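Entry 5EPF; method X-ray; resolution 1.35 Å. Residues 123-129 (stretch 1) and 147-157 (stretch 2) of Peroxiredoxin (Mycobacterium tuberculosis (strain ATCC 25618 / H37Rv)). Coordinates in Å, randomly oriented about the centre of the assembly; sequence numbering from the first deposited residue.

Stretch 1, residues 123-129: KRTTFVI
Stretch 2, residues 147-157: AHADKALATLR

Residues 125-129 form a β-strand, preceded by Lys 123 and Arg 124 in extended loop conformation. Residues 147-157 lie within a longer α-helix that begins earlier and continues later in the chain. Strand and helix run nearly parallel, with 17° between their N-to-C directions (signed crossing angle -17°). Their axes approach to 9.2 Å. Two CA pairs set the register: Thr 126 CA to His 148 CA, 6.3 Å, and Val 128 CA to Ala 152 CA, also 6.3 Å. Two residues along the strand thus match four along the helix, about one turn. The contact is small and buries 320 Å² in total.

The helix is regular, with phi/psi near -65/-41. Its backbone bonds include Lys 151 N to Ala 147 O at 2.8 Å, Ala 152 N to His 148 O at 3.2 Å and Arg 157 N to Leu 153 O at 2.9 Å.

Lys 123 (phi/psi -78/129) does not touch the helix. Its side chain is fully extended, with all four chi angles t. Its carbonyl oxygen accepts a hydrogen bond from the next residue but one: Thr 125 OG1 to Lys 123 O, 2.8 Å.

Arg 124 (-64/114) points its CB sideways. Chi1 and chi2 are t, chi3 is m and chi4 is -89°. Arg 124 CD comes to 3.7 Å from His 148 NE2, an oblique approach to the ring. The aliphatic part of the arginine covers the histidine here, while NH1 is hydrogen-bonded elsewhere in the structure.

Thr 125 (-155/138, chi1 -41°) starts the strand and points away from the helix. Its backbone still passes near the ring: Thr 125 CA lies 4.3 Å from His 148 CE1.

Thr 126 (-119/135, chi1 m at -60°) points toward the helix and makes the one hydrogen bond between the stretches. His 148 ND1 donates to Thr 126 OG1 at 2.7 Å. The hydroxyl sits at the edge of the ring, near its plane, where the nitrogen can direct its hydrogen at it. His 148 has chi1 m at -71° and chi2 -90°, and its CB points toward the strand. Both residues are buried, so the bond gives each a polar partner inside the protein.

Phe 127 (-118/124, chi1 m, chi2 -89°) points away, in keeping with the alternation of side chains along the strand: Thr 126 and Val 128 point toward the helix, Thr 125, Phe 127 and Ile 129 away. It is buried without contact to this helix.

Val 128 (-92/117, chi1 t at -178°) points toward the helix again. Val 128 CG2 packs on Ala 152 CB at 3.7 Å, and Val 128 CG1 meets Leu 156 CD2 at 3.9 Å. The small alanine lets the branched valine come close to the helix backbone. Leu 156 (chi1 m, chi2 t at 161°) leaves the helix sideways, but its end comes nearer the strand. These three buried apolar side chains continue the contact beyond the polar pair.

Ile 129 (-115/124, chi1 m, chi2 t) points away and is buried without touching the helix.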

# COMPACT_ATOMS: atom_id res chain seq x y z
N LYS A 123 3.07 -9.74 -5.52
CA LYS A 123 2.08 -10.54 -4.81
C LYS A 123 1.23 -9.60 -3.95
O LYS A 123 1.77 -8.78 -3.20
CB LYS A 123 2.82 -11.55 -3.93
CG LYS A 123 1.96 -12.51 -3.15
CD LYS A 123 2.82 -13.54 -2.42
CE LYS A 123 1.96 -14.57 -1.73
NZ LYS A 123 2.80 -15.66 -1.14
N ARG A 124 -0.10 -9.70 -4.06
CA ARG A 124 -1.03 -8.80 -3.38
C ARG A 124 -0.92 -8.94 -1.86
O ARG A 124 -1.27 -9.98 -1.31
CB ARG A 124 -2.46 -9.08 -3.83
CG ARG A 124 -3.47 -8.08 -3.28
CD ARG A 124 -4.94 -8.36 -3.63
NE ARG A 124 -5.18 -8.66 -5.04
CZ ARG A 124 -5.44 -7.76 -6.00
NH1 ARG A 124 -5.51 -6.46 -5.71
NH2 ARG A 124 -5.64 -8.16 -7.25
N THR A 125 -0.47 -7.90 -1.17
CA THR A 125 -0.14 -7.98 0.25
C THR A 125 -0.25 -6.59 0.84
O THR A 125 0.21 -5.63 0.22
CB THR A 125 1.31 -8.47 0.45
OG1 THR A 125 1.62 -9.53 -0.46
CG2 THR A 125 1.52 -8.95 1.86
N THR A 126 -0.84 -6.49 2.03
CA THR A 126 -0.98 -5.21 2.72
C THR A 126 -0.25 -5.23 4.05
O THR A 126 -0.38 -6.19 4.83
CB THR A 126 -2.45 -4.89 2.92
OG1 THR A 126 -3.08 -4.82 1.63
CG2 THR A 126 -2.66 -3.58 3.67
N PHE A 127 0.49 -4.16 4.32
CA PHE A 127 1.24 -4.01 5.57
C PHE A 127 0.71 -2.80 6.31
O PHE A 127 0.71 -1.69 5.77
CB PHE A 127 2.73 -3.83 5.26
CG PHE A 127 3.32 -5.01 4.53
CD1 PHE A 127 3.86 -6.09 5.22
CD2 PHE A 127 3.28 -5.07 3.14
CE1 PHE A 127 4.36 -7.20 4.57
CE2 PHE A 127 3.79 -6.18 2.46
CZ PHE A 127 4.33 -7.24 3.19
N VAL A 128 0.28 -2.99 7.56
CA VAL A 128 -0.07 -1.87 8.42
C VAL A 128 1.19 -1.50 9.20
O VAL A 128 1.73 -2.33 9.95
CB VAL A 128 -1.22 -2.23 9.37
CG1 VAL A 128 -1.59 -1.04 10.23
CG2 VAL A 128 -2.42 -2.77 8.61
N ILE A 129 1.70 -0.29 8.98
CA ILE A 129 3.01 0.14 9.48
C ILE A 129 2.82 1.27 10.49
O ILE A 129 2.23 2.30 10.17
CB ILE A 129 3.91 0.60 8.32
CG1 ILE A 129 4.03 -0.50 7.24
CG2 ILE A 129 5.30 1.05 8.87
CD1 ILE A 129 4.70 -0.03 5.95
N ALA A 147 -11.05 -7.31 2.33
CA ALA A 147 -10.42 -7.65 3.61
C ALA A 147 -9.15 -6.85 3.84
O ALA A 147 -8.76 -6.63 4.99
CB ALA A 147 -10.11 -9.15 3.67
N HIS A 148 -8.47 -6.42 2.78
CA HIS A 148 -7.27 -5.61 2.97
C HIS A 148 -7.56 -4.35 3.77
O HIS A 148 -6.95 -4.11 4.82
CB HIS A 148 -6.62 -5.34 1.62
CG HIS A 148 -6.01 -6.55 1.03
ND1 HIS A 148 -4.69 -6.91 1.26
CD2 HIS A 148 -6.54 -7.54 0.28
CE1 HIS A 148 -4.44 -8.05 0.65
NE2 HIS A 148 -5.55 -8.46 0.05
N ALA A 149 -8.54 -3.56 3.33
CA ALA A 149 -8.88 -2.36 4.09
C ALA A 149 -9.62 -2.72 5.38
O ALA A 149 -9.39 -2.09 6.41
CB ALA A 149 -9.67 -1.37 3.25
N ASP A 150 -10.49 -3.74 5.34
CA ASP A 150 -11.30 -4.03 6.52
C ASP A 150 -10.43 -4.51 7.68
O ASP A 150 -10.61 -4.07 8.83
CB ASP A 150 -12.36 -5.10 6.20
CG ASP A 150 -13.43 -4.61 5.22
OD1 ASP A 150 -13.60 -3.38 5.05
OD2 ASP A 150 -14.09 -5.47 4.60
N LYS A 151 -9.51 -5.44 7.42
CA LYS A 151 -8.65 -5.94 8.49
C LYS A 151 -7.70 -4.86 8.97
O LYS A 151 -7.44 -4.75 10.17
CB LYS A 151 -7.87 -7.18 8.04
CG LYS A 151 -8.74 -8.40 7.90
CD LYS A 151 -8.05 -9.52 7.15
CE LYS A 151 -6.80 -10.05 7.84
NZ LYS A 151 -7.11 -10.74 9.11
N ALA A 152 -7.18 -4.04 8.05
CA ALA A 152 -6.31 -2.95 8.45
C ALA A 152 -7.04 -1.98 9.37
O ALA A 152 -6.52 -1.59 10.42
CB ALA A 152 -5.78 -2.23 7.22
N LEU A 153 -8.26 -1.61 9.00
CA LEU A 153 -9.05 -0.70 9.82
C LEU A 153 -9.35 -1.32 11.18
O LEU A 153 -9.25 -0.64 12.21
CB LEU A 153 -10.32 -0.29 9.08
CG LEU A 153 -11.26 0.69 9.77
CD1 LEU A 153 -10.54 2.01 10.05
CD2 LEU A 153 -12.53 0.91 8.95
N ALA A 154 -9.69 -2.62 11.21
CA ALA A 154 -9.99 -3.25 12.50
C ALA A 154 -8.75 -3.30 13.40
O ALA A 154 -8.85 -3.07 14.61
CB ALA A 154 -10.60 -4.64 12.30
N THR A 155 -7.58 -3.57 12.82
CA THR A 155 -6.35 -3.53 13.61
C THR A 155 -6.10 -2.15 14.19
O THR A 155 -5.75 -2.00 15.37
CB THR A 155 -5.19 -3.97 12.74
OG1 THR A 155 -5.33 -5.37 12.47
CG2 THR A 155 -3.86 -3.69 13.46
N LEU A 156 -6.28 -1.11 13.37
CA LEU A 156 -6.05 0.25 13.86
C LEU A 156 -7.06 0.64 14.94
O LEU A 156 -6.70 1.28 15.94
CB LEU A 156 -6.09 1.22 12.68
CG LEU A 156 -4.92 1.00 11.71
CD1 LEU A 156 -5.19 1.61 10.33
CD2 LEU A 156 -3.62 1.57 12.32
N ARG A 157 -8.32 0.24 14.77
CA ARG A 157 -9.31 0.49 15.82
C ARG A 157 -8.94 -0.24 17.10
O ARG A 157 -9.13 0.29 18.20
CB ARG A 157 -10.71 0.10 15.33
CG ARG A 157 -11.23 1.08 14.30
CD ARG A 157 -12.56 0.67 13.67
NE ARG A 157 -13.13 1.75 12.87
CZ ARG A 157 -14.19 1.63 12.06
NH1 ARG A 157 -14.78 0.45 11.92
NH2 ARG A 157 -14.65 2.69 11.41